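Local atomic coordinates of phenol hydroxylase component phO (Pseudomonas stutzeri, PDB entry 3U52), a protein that probably forms the small subunit of the hydroxylase component of a bacterial multicomponent phenol hydroxylase, which oxidises phenol to catechol. Residues D67-N81 / D99-G113. Sequence-based numbering, arbitrary orientation.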
ATOM      1  N   ASP E  67      48.679 -28.657  15.411  1.00 30.65           N
ATOM      2  CA  ASP E  67      49.698 -28.700  16.477  1.00 31.45           C
ATOM      3  C   ASP E  67      49.405 -29.640  17.683  1.00 32.14           C
ATOM      4  O   ASP E  67      50.327 -29.944  18.463  1.00 30.96           O
ATOM      5  CB  ASP E  67      49.935 -27.310  17.066  1.00 31.10           C
ATOM      6  CG  ASP E  67      50.645 -26.376  16.136  1.00 32.03           C
ATOM      7  OD1 ASP E  67      51.048 -26.799  15.033  1.00 33.62           O
ATOM      8  OD2 ASP E  67      50.797 -25.198  16.530  1.00 30.80           O
ATOM      9  N   SER E  68      48.146 -30.046  17.867  1.00 32.20           N
ATOM     10  CA  SER E  68      47.736 -30.782  19.069  1.00 33.41           C
ATOM     11  C   SER E  68      48.542 -32.080  19.254  1.00 34.00           C
ATOM     12  O   SER E  68      49.026 -32.378  20.355  1.00 33.20           O
ATOM     13  CB  SER E  68      46.258 -31.149  18.990  1.00 33.33           C
ATOM     14  OG  SER E  68      45.788 -31.643  20.236  1.00 36.18           O
ATOM     15  N   ALA E  69      48.668 -32.845  18.171  1.00 35.47           N
ATOM     16  CA  ALA E  69      49.348 -34.144  18.214  1.00 37.02           C
ATOM     17  C   ALA E  69      50.843 -34.002  18.572  1.00 37.87           C
ATOM     18  O   ALA E  69      51.431 -34.921  19.148  1.00 38.68           O
ATOM     19  CB  ALA E  69      49.158 -34.877  16.885  1.00 37.24           C
ATOM     20  N   LYS E  70      51.434 -32.841  18.273  1.00 38.28           N
ATOM     21  CA  LYS E  70      52.860 -32.590  18.555  1.00 38.97           C
ATOM     22  C   LYS E  70      53.141 -32.006  19.954  1.00 38.82           C
ATOM     23  O   LYS E  70      54.294 -31.911  20.361  1.00 38.95           O
ATOM     24  CB  LYS E  70      53.461 -31.676  17.474  1.00 39.37           C
ATOM     25  CG  LYS E  70      52.993 -31.974  16.034  1.00 41.95           C
ATOM     26  CD  LYS E  70      53.606 -31.013  15.032  1.00 44.61           C
ATOM     27  CE  LYS E  70      53.032 -31.224  13.626  1.00 48.49           C
ATOM     28  NZ  LYS E  70      53.518 -30.183  12.658  1.00 50.21           N
ATOM     29  N   ALA E  71      52.098 -31.604  20.677  1.00 38.80           N
ATOM     30  CA  ALA E  71      52.239 -30.801  21.913  1.00 38.80           C
ATOM     31  C   ALA E  71      52.425 -31.678  23.135  1.00 39.58           C
ATOM     32  O   ALA E  71      51.649 -32.638  23.322  1.00 40.78           O
ATOM     33  CB  ALA E  71      50.987 -29.943  22.103  1.00 38.34           C
ATOM     34  N   ASP E  72      53.415 -31.362  23.974  1.00 39.33           N
ATOM     35  CA  ASP E  72      53.505 -31.964  25.318  1.00 39.57           C
ATOM     36  C   ASP E  72      53.055 -30.906  26.317  1.00 38.34           C
ATOM     37  O   ASP E  72      53.903 -30.168  26.853  1.00 38.49           O
ATOM     38  CB  ASP E  72      54.958 -32.393  25.647  1.00 41.32           C
ATOM     39  CG  ASP E  72      55.075 -33.349  26.889  1.00 44.09           C
ATOM     40  OD1 ASP E  72      54.126 -33.535  27.712  1.00 45.67           O
ATOM     41  OD2 ASP E  72      56.177 -33.931  27.036  1.00 49.02           O
ATOM     42  N   PHE E  73      51.735 -30.781  26.529  1.00 36.25           N
ATOM     43  CA  PHE E  73      51.200 -29.773  27.461  1.00 34.78           C
ATOM     44  C   PHE E  73      51.703 -30.241  28.825  1.00 35.04           C
ATOM     45  O   PHE E  73      51.769 -31.422  29.034  1.00 35.47           O
ATOM     46  CB  PHE E  73      49.659 -29.788  27.444  1.00 33.01           C
ATOM     47  CG  PHE E  73      49.037 -29.405  26.112  1.00 30.80           C
ATOM     48  CD1 PHE E  73      49.126 -28.112  25.624  1.00 28.35           C
ATOM     49  CD2 PHE E  73      48.335 -30.343  25.361  1.00 31.73           C
ATOM     50  CE1 PHE E  73      48.528 -27.761  24.370  1.00 26.01           C
ATOM     51  CE2 PHE E  73      47.744 -29.999  24.112  1.00 29.72           C
ATOM     52  CZ  PHE E  73      47.853 -28.694  23.634  1.00 27.48           C
ATOM     53  N   LEU E  74      52.072 -29.426  29.781  1.00 35.72           N
ATOM     54  CA  LEU E  74      52.596 -30.152  31.023  1.00 38.13           C
ATOM     55  C   LEU E  74      54.058 -29.878  31.154  1.00 37.66           C
ATOM     56  O   LEU E  74      54.488 -29.240  32.120  1.00 39.25           O
ATOM     57  CB  LEU E  74      52.378 -31.694  30.943  1.00 37.50           C
ATOM     58  CG  LEU E  74      52.217 -32.766  32.082  1.00 39.95           C
ATOM     59  CD1 LEU E  74      53.445 -33.580  32.329  1.00 41.02           C
ATOM     60  CD2 LEU E  74      51.671 -32.269  33.417  1.00 38.72           C
ATOM     61  N   ASN E  75      54.824 -30.313  30.157  1.00 36.96           N
ATOM     62  CA  ASN E  75      56.203 -29.869  30.061  1.00 36.35           C
ATOM     63  C   ASN E  75      56.314 -28.581  29.266  1.00 35.44           C
ATOM     64  O   ASN E  75      57.407 -28.055  29.108  1.00 34.25           O
ATOM     65  CB  ASN E  75      57.121 -30.951  29.489  1.00 37.72           C
ATOM     66  CG  ASN E  75      57.062 -32.266  30.299  1.00 39.29           C
ATOM     67  OD1 ASN E  75      57.221 -32.277  31.526  1.00 42.19           O
ATOM     68  ND2 ASN E  75      56.803 -33.367  29.607  1.00 42.65           N
ATOM     69  N   ALA E  76      55.168 -28.049  28.808  1.00 34.23           N
ATOM     70  CA  ALA E  76      55.086 -26.703  28.212  1.00 33.14           C
ATOM     71  C   ALA E  76      55.241 -25.620  29.281  1.00 32.83           C
ATOM     72  O   ALA E  76      55.451 -25.924  30.453  1.00 32.88           O
ATOM     73  CB  ALA E  76      53.748 -26.545  27.435  1.00 32.40           C
ATOM     74  N   GLU E  77      55.110 -24.354  28.910  1.00 32.22           N
ATOM     75  CA  GLU E  77      55.200 -23.279  29.896  1.00 32.45           C
ATOM     76  C   GLU E  77      53.825 -22.832  30.416  1.00 31.07           C
ATOM     77  O   GLU E  77      52.936 -22.577  29.605  1.00 31.09           O
ATOM     78  CB  GLU E  77      55.874 -22.107  29.266  1.00 32.81           C
ATOM     79  CG  GLU E  77      57.254 -22.457  28.812  1.00 40.25           C
ATOM     80  CD  GLU E  77      58.080 -21.232  28.558  1.00 48.43           C
ATOM     81  OE1 GLU E  77      59.121 -21.374  27.868  1.00 51.10           O
ATOM     82  OE2 GLU E  77      57.674 -20.131  29.041  1.00 52.19           O
ATOM     83  N   TRP E  78      53.665 -22.688  31.735  1.00 28.31           N
ATOM     84  CA  TRP E  78      52.315 -22.530  32.296  1.00 27.39           C
ATOM     85  C   TRP E  78      52.220 -21.288  33.092  1.00 26.97           C
ATOM     86  O   TRP E  78      53.172 -20.904  33.789  1.00 25.81           O
ATOM     87  CB  TRP E  78      51.892 -23.726  33.202  1.00 26.73           C
ATOM     88  CG  TRP E  78      51.595 -24.987  32.498  1.00 26.22           C
ATOM     89  CD1 TRP E  78      52.488 -25.999  32.185  1.00 25.12           C
ATOM     90  CD2 TRP E  78      50.309 -25.428  32.025  1.00 25.07           C
ATOM     91  NE1 TRP E  78      51.838 -27.004  31.510  1.00 26.17           N
ATOM     92  CE2 TRP E  78      50.501 -26.683  31.401  1.00 25.50           C
ATOM     93  CE3 TRP E  78      49.021 -24.868  32.046  1.00 26.18           C
ATOM     94  CZ2 TRP E  78      49.437 -27.407  30.824  1.00 27.68           C
ATOM     95  CZ3 TRP E  78      47.975 -25.572  31.465  1.00 25.60           C
ATOM     96  CH2 TRP E  78      48.186 -26.819  30.853  1.00 26.43           C
ATOM     97  N   LEU E  79      51.073 -20.628  32.993  1.00 25.25           N
ATOM     98  CA  LEU E  79      50.750 -19.548  33.927  1.00 24.35           C
ATOM     99  C   LEU E  79      49.476 -19.972  34.601  1.00 23.20           C
ATOM    100  O   LEU E  79      48.657 -20.652  34.000  1.00 21.68           O
ATOM    101  CB  LEU E  79      50.482 -18.227  33.198  1.00 25.15           C
ATOM    102  CG  LEU E  79      51.575 -17.268  32.660  1.00 29.02           C
ATOM    103  CD1 LEU E  79      52.604 -17.975  31.861  1.00 33.92           C
ATOM    104  CD2 LEU E  79      50.923 -16.175  31.831  1.00 27.91           C
ATOM    105  N   LEU E  80      49.291 -19.529  35.835  1.00 23.75           N
ATOM    106  CA  LEU E  80      48.059 -19.756  36.582  1.00 24.08           C
ATOM    107  C   LEU E  80      47.668 -18.421  37.115  1.00 24.77           C
ATOM    108  O   LEU E  80      48.392 -17.848  37.913  1.00 24.42           O
ATOM    109  CB  LEU E  80      48.241 -20.744  37.737  1.00 24.64           C
ATOM    110  CG  LEU E  80      47.112 -20.802  38.776  1.00 23.42           C
ATOM    111  CD1 LEU E  80      45.828 -21.363  38.118  1.00 24.58           C
ATOM    112  CD2 LEU E  80      47.533 -21.670  39.960  1.00 25.27           C
ATOM    113  N   ASN E  81      46.524 -17.905  36.653  1.00 24.48           N
ATOM    114  CA  ASN E  81      46.068 -16.574  37.042  1.00 25.66           C
ATOM    115  C   ASN E  81      47.123 -15.480  36.778  1.00 27.89           C
ATOM    116  O   ASN E  81      47.269 -14.533  37.556  1.00 26.69           O
ATOM    117  CB  ASN E  81      45.509 -16.577  38.488  1.00 24.28           C
ATOM    118  CG  ASN E  81      44.375 -17.574  38.635  1.00 25.04           C
ATOM    119  OD1 ASN E  81      43.549 -17.663  37.726  1.00 21.16           O
ATOM    120  ND2 ASN E  81      44.362 -18.388  39.729  1.00 21.14           N
ATOM    121  N   ASP E  99      41.993 -23.155  41.726  1.00 28.93           N
ATOM    122  CA  ASP E  99      40.700 -22.979  42.380  1.00 29.07           C
ATOM    123  C   ASP E  99      39.606 -22.568  41.350  1.00 27.21           C
ATOM    124  O   ASP E  99      39.873 -22.512  40.134  1.00 26.45           O
ATOM    125  CB  ASP E  99      40.815 -21.982  43.530  1.00 28.94           C
ATOM    126  CG  ASP E  99      41.114 -20.560  43.075  1.00 34.53           C
ATOM    127  OD1 ASP E  99      40.893 -20.179  41.873  1.00 38.33           O
ATOM    128  OD2 ASP E  99      41.548 -19.783  43.964  1.00 34.51           O
ATOM    129  N   HIS E 100      38.389 -22.349  41.835  1.00 25.31           N
ATOM    130  CA  HIS E 100      37.222 -22.150  40.952  1.00 23.96           C
ATOM    131  C   HIS E 100      37.423 -20.872  40.127  1.00 22.56           C
ATOM    132  O   HIS E 100      37.844 -19.851  40.649  1.00 21.47           O
ATOM    133  CB  HIS E 100      35.956 -22.128  41.811  1.00 23.87           C
ATOM    134  CG  HIS E 100      34.697 -21.821  41.079  1.00 22.52           C
ATOM    135  ND1 HIS E 100      34.163 -22.646  40.116  1.00 23.28           N
ATOM    136  CD2 HIS E 100      33.842 -20.775  41.204  1.00 22.80           C
ATOM    137  CE1 HIS E 100      33.019 -22.130  39.687  1.00 25.04           C
ATOM    138  NE2 HIS E 100      32.809 -20.988  40.326  1.00 22.19           N
ATOM    139  N   LYS E 101      37.163 -20.974  38.833  1.00 21.91           N
ATOM    140  CA  LYS E 101      37.366 -19.862  37.891  1.00 22.02           C
ATOM    141  C   LYS E 101      38.820 -19.329  37.733  1.00 21.15           C
ATOM    142  O   LYS E 101      39.054 -18.199  37.286  1.00 21.83           O
ATOM    143  CB  LYS E 101      36.345 -18.746  38.183  1.00 22.48           C
ATOM    144  CG  LYS E 101      34.939 -19.061  37.642  1.00 21.80           C
ATOM    145  CD  LYS E 101      34.102 -17.764  37.518  1.00 21.24           C
ATOM    146  CE  LYS E 101      33.447 -17.479  38.883  1.00 27.90           C
ATOM    147  NZ  LYS E 101      32.963 -16.081  38.944  1.00 30.17           N
ATOM    148  N   SER E 102      39.797 -20.155  38.082  1.00 21.86           N
ATOM    149  CA  SER E 102      41.187 -19.925  37.649  1.00 22.08           C
ATOM    150  C   SER E 102      41.301 -20.034  36.129  1.00 21.67           C
ATOM    151  O   SER E 102      40.543 -20.776  35.464  1.00 21.35           O
ATOM    152  CB  SER E 102      42.147 -20.935  38.318  1.00 21.56           C
ATOM    153  OG  SER E 102      42.368 -20.508  39.656  1.00 23.28           O
ATOM    154  N   MET E 103      42.286 -19.341  35.590  1.00 21.85           N
ATOM    155  CA  MET E 103      42.665 -19.561  34.189  1.00 23.18           C
ATOM    156  C   MET E 103      44.095 -20.006  34.153  1.00 22.69           C
ATOM    157  O   MET E 103      44.956 -19.314  34.664  1.00 24.11           O
ATOM    158  CB  MET E 103      42.521 -18.294  33.348  1.00 23.73           C
ATOM    159  CG  MET E 103      42.738 -18.586  31.838  1.00 24.76           C
ATOM    160  SD  MET E 103      42.320 -17.278  30.772  1.00 36.40           S
ATOM    161  CE  MET E 103      40.767 -17.839  30.209  1.00 37.87           C
ATOM    162  N   LEU E 104      44.322 -21.177  33.577  1.00 23.08           N
ATOM    163  CA  LEU E 104      45.623 -21.593  33.124  1.00 22.72           C
ATOM    164  C   LEU E 104      45.955 -21.092  31.683  1.00 22.54           C
ATOM    165  O   LEU E 104      45.108 -21.174  30.768  1.00 21.16           O
ATOM    166  CB  LEU E 104      45.643 -23.110  33.109  1.00 22.62           C
ATOM    167  CG  LEU E 104      45.528 -23.807  34.483  1.00 23.83           C
ATOM    168  CD1 LEU E 104      45.181 -25.264  34.278  1.00 24.02           C
ATOM    169  CD2 LEU E 104      46.833 -23.651  35.310  1.00 25.07           C
ATOM    170  N   THR E 105      47.183 -20.605  31.483  1.00 20.75           N
ATOM    171  CA  THR E 105      47.673 -20.242  30.145  1.00 22.00           C
ATOM    172  C   THR E 105      48.758 -21.218  29.827  1.00 22.70           C
ATOM    173  O   THR E 105      49.620 -21.421  30.660  1.00 23.92           O
ATOM    174  CB  THR E 105      48.239 -18.789  30.108  1.00 22.62           C
ATOM    175  OG1 THR E 105      47.202 -17.874  30.458  1.00 24.42           O
ATOM    176  CG2 THR E 105      48.778 -18.389  28.722  1.00 22.91           C
ATOM    177  N   VAL E 106      48.729 -21.853  28.668  1.00 23.26           N
ATOM    178  CA  VAL E 106      49.778 -22.819  28.332  1.00 23.60           C
ATOM    179  C   VAL E 106      50.418 -22.434  27.032  1.00 25.50           C
ATOM    180  O   VAL E 106      49.740 -22.340  26.024  1.00 25.47           O
ATOM    181  CB  VAL E 106      49.290 -24.289  28.265  1.00 24.09           C
ATOM    182  CG1 VAL E 106      48.022 -24.491  27.397  1.00 22.71           C
ATOM    183  CG2 VAL E 106      50.447 -25.230  27.779  1.00 23.95           C
ATOM    184  N   THR E 107      51.731 -22.183  27.068  1.00 26.26           N
ATOM    185  CA  THR E 107      52.491 -21.805  25.885  1.00 27.45           C
ATOM    186  C   THR E 107      53.397 -22.972  25.513  1.00 28.08           C
ATOM    187  O   THR E 107      54.123 -23.495  26.368  1.00 28.64           O
ATOM    188  CB  THR E 107      53.296 -20.511  26.160  1.00 28.15           C
ATOM    189  OG1 THR E 107      52.376 -19.411  26.302  1.00 31.30           O
ATOM    190  CG2 THR E 107      54.271 -20.180  25.016  1.00 27.37           C
ATOM    191  N   THR E 108      53.332 -23.367  24.250  1.00 28.95           N
ATOM    192  CA  THR E 108      54.070 -24.498  23.701  1.00 28.98           C
ATOM    193  C   THR E 108      55.123 -24.000  22.691  1.00 30.01           C
ATOM    194  O   THR E 108      54.840 -23.852  21.509  1.00 29.04           O
ATOM    195  CB  THR E 108      53.111 -25.499  22.976  1.00 29.12           C
ATOM    196  OG1 THR E 108      52.318 -24.793  22.003  1.00 27.39           O
ATOM    197  CG2 THR E 108      52.160 -26.219  23.994  1.00 28.20           C
ATOM    198  N   PRO E 109      56.351 -23.733  23.159  1.00 31.55           N
ATOM    199  CA  PRO E 109      57.458 -23.301  22.263  1.00 32.09           C
ATOM    200  C   PRO E 109      57.547 -24.137  21.002  1.00 31.76           C
ATOM    201  O   PRO E 109      57.477 -25.363  21.048  1.00 31.78           O
ATOM    202  CB  PRO E 109      58.698 -23.552  23.123  1.00 32.72           C
ATOM    203  CG  PRO E 109      58.163 -23.257  24.546  1.00 33.64           C
ATOM    204  CD  PRO E 109      56.772 -23.795  24.575  1.00 31.59           C
ATOM    205  N   GLY E 110      57.659 -23.491  19.866  1.00 31.86           N
ATOM    206  CA  GLY E 110      57.818 -24.252  18.628  1.00 31.58           C
ATOM    207  C   GLY E 110      56.505 -24.585  17.953  1.00 32.15           C
ATOM    208  O   GLY E 110      56.481 -25.001  16.774  1.00 32.35           O
ATOM    209  N   LEU E 111      55.403 -24.414  18.680  1.00 31.16           N
ATOM    210  CA  LEU E 111      54.092 -24.648  18.083  1.00 31.02           C
ATOM    211  C   LEU E 111      53.346 -23.333  18.217  1.00 30.52           C
ATOM    212  O   LEU E 111      52.796 -23.024  19.273  1.00 30.08           O
ATOM    213  CB  LEU E 111      53.364 -25.809  18.766  1.00 30.42           C
ATOM    214  CG  LEU E 111      54.103 -27.156  18.766  1.00 31.28           C
ATOM    215  CD1 LEU E 111      53.340 -28.146  19.552  1.00 31.04           C
ATOM    216  CD2 LEU E 111      54.395 -27.683  17.362  1.00 31.28           C
ATOM    217  N   LYS E 112      53.379 -22.544  17.142  1.00 30.35           N
ATOM    218  CA  LYS E 112      52.899 -21.184  17.196  1.00 30.21           C
ATOM    219  C   LYS E 112      51.740 -20.961  16.230  1.00 29.43           C
ATOM    220  O   LYS E 112      51.440 -19.852  15.864  1.00 29.19           O
ATOM    221  CB  LYS E 112      54.030 -20.218  16.899  1.00 31.12           C
ATOM    222  CG  LYS E 112      54.579 -20.405  15.514  1.00 32.88           C
ATOM    223  CD  LYS E 112      55.601 -19.336  15.154  1.00 38.08           C
ATOM    224  CE  LYS E 112      56.463 -19.812  14.013  1.00 39.24           C
ATOM    225  NZ  LYS E 112      55.640 -20.099  12.813  1.00 41.49           N
ATOM    226  N   GLY E 113      51.096 -22.015  15.798  1.00 29.43           N
ATOM    227  CA  GLY E 113      49.893 -21.830  15.035  1.00 29.78           C
ATOM    228  C   GLY E 113      50.221 -21.761  13.551  1.00 30.50           C
ATOM    229  O   GLY E 113      51.396 -21.844  13.125  1.00 29.83           O
TER
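Glu-77 and Thr-107 exchange two N-H···O bonds, as do Leu-79 and Thr-105, pairing strand 77-80 with strand 102-107 antiparallel, at 162°. Past the end of the strand Asn-81 carries the ladder on, its N giving a nearly straight bond to Met-103 O. In its side-chain amide OD1 accepts Met-103 N at 3.0 Å, and also a polar side chain of another protein's chain, while ND2 reaches Ser-102 OG at 2.9 Å, with the hydroxyl close to the amide plane. Ser-102 OG in turn donates to Asp-99 OD1, which a basic side chain of that other protein also meets. Cut back to an alanine, position 81 would probably leave Met-103 N without its acceptor and Ser-102 OG without its amide donor. In the mixed sheet, strand 102-107 lies between 77-80 and 24-29, an arrangement like that of the beta-grasp (ubiquitin-like) fold, and the face bearing Trp-78, Val-106 and Leu-104 looks onto helix 50-62. There Val-106 CB sits over the six-membered ring of Trp-78, 3.7 Å from its centroid in a CH-pi contact, whereas Leu-104 CB meets the ring's edge. Because Val-106 has CG1 between its backbone N and carbonyl carbon (chi1 50°), CG2 is turned toward Ala-76 CB (3.6 Å) and the edge of the Phe-73 ring. Beyond the strands, Leu-111 CD1 packs on Ala-71 CB at 3.9 Å, and Asp-67 OD2, also bonded to His-33, takes Gly-113 N at 3.3 Å through its syn lone pair.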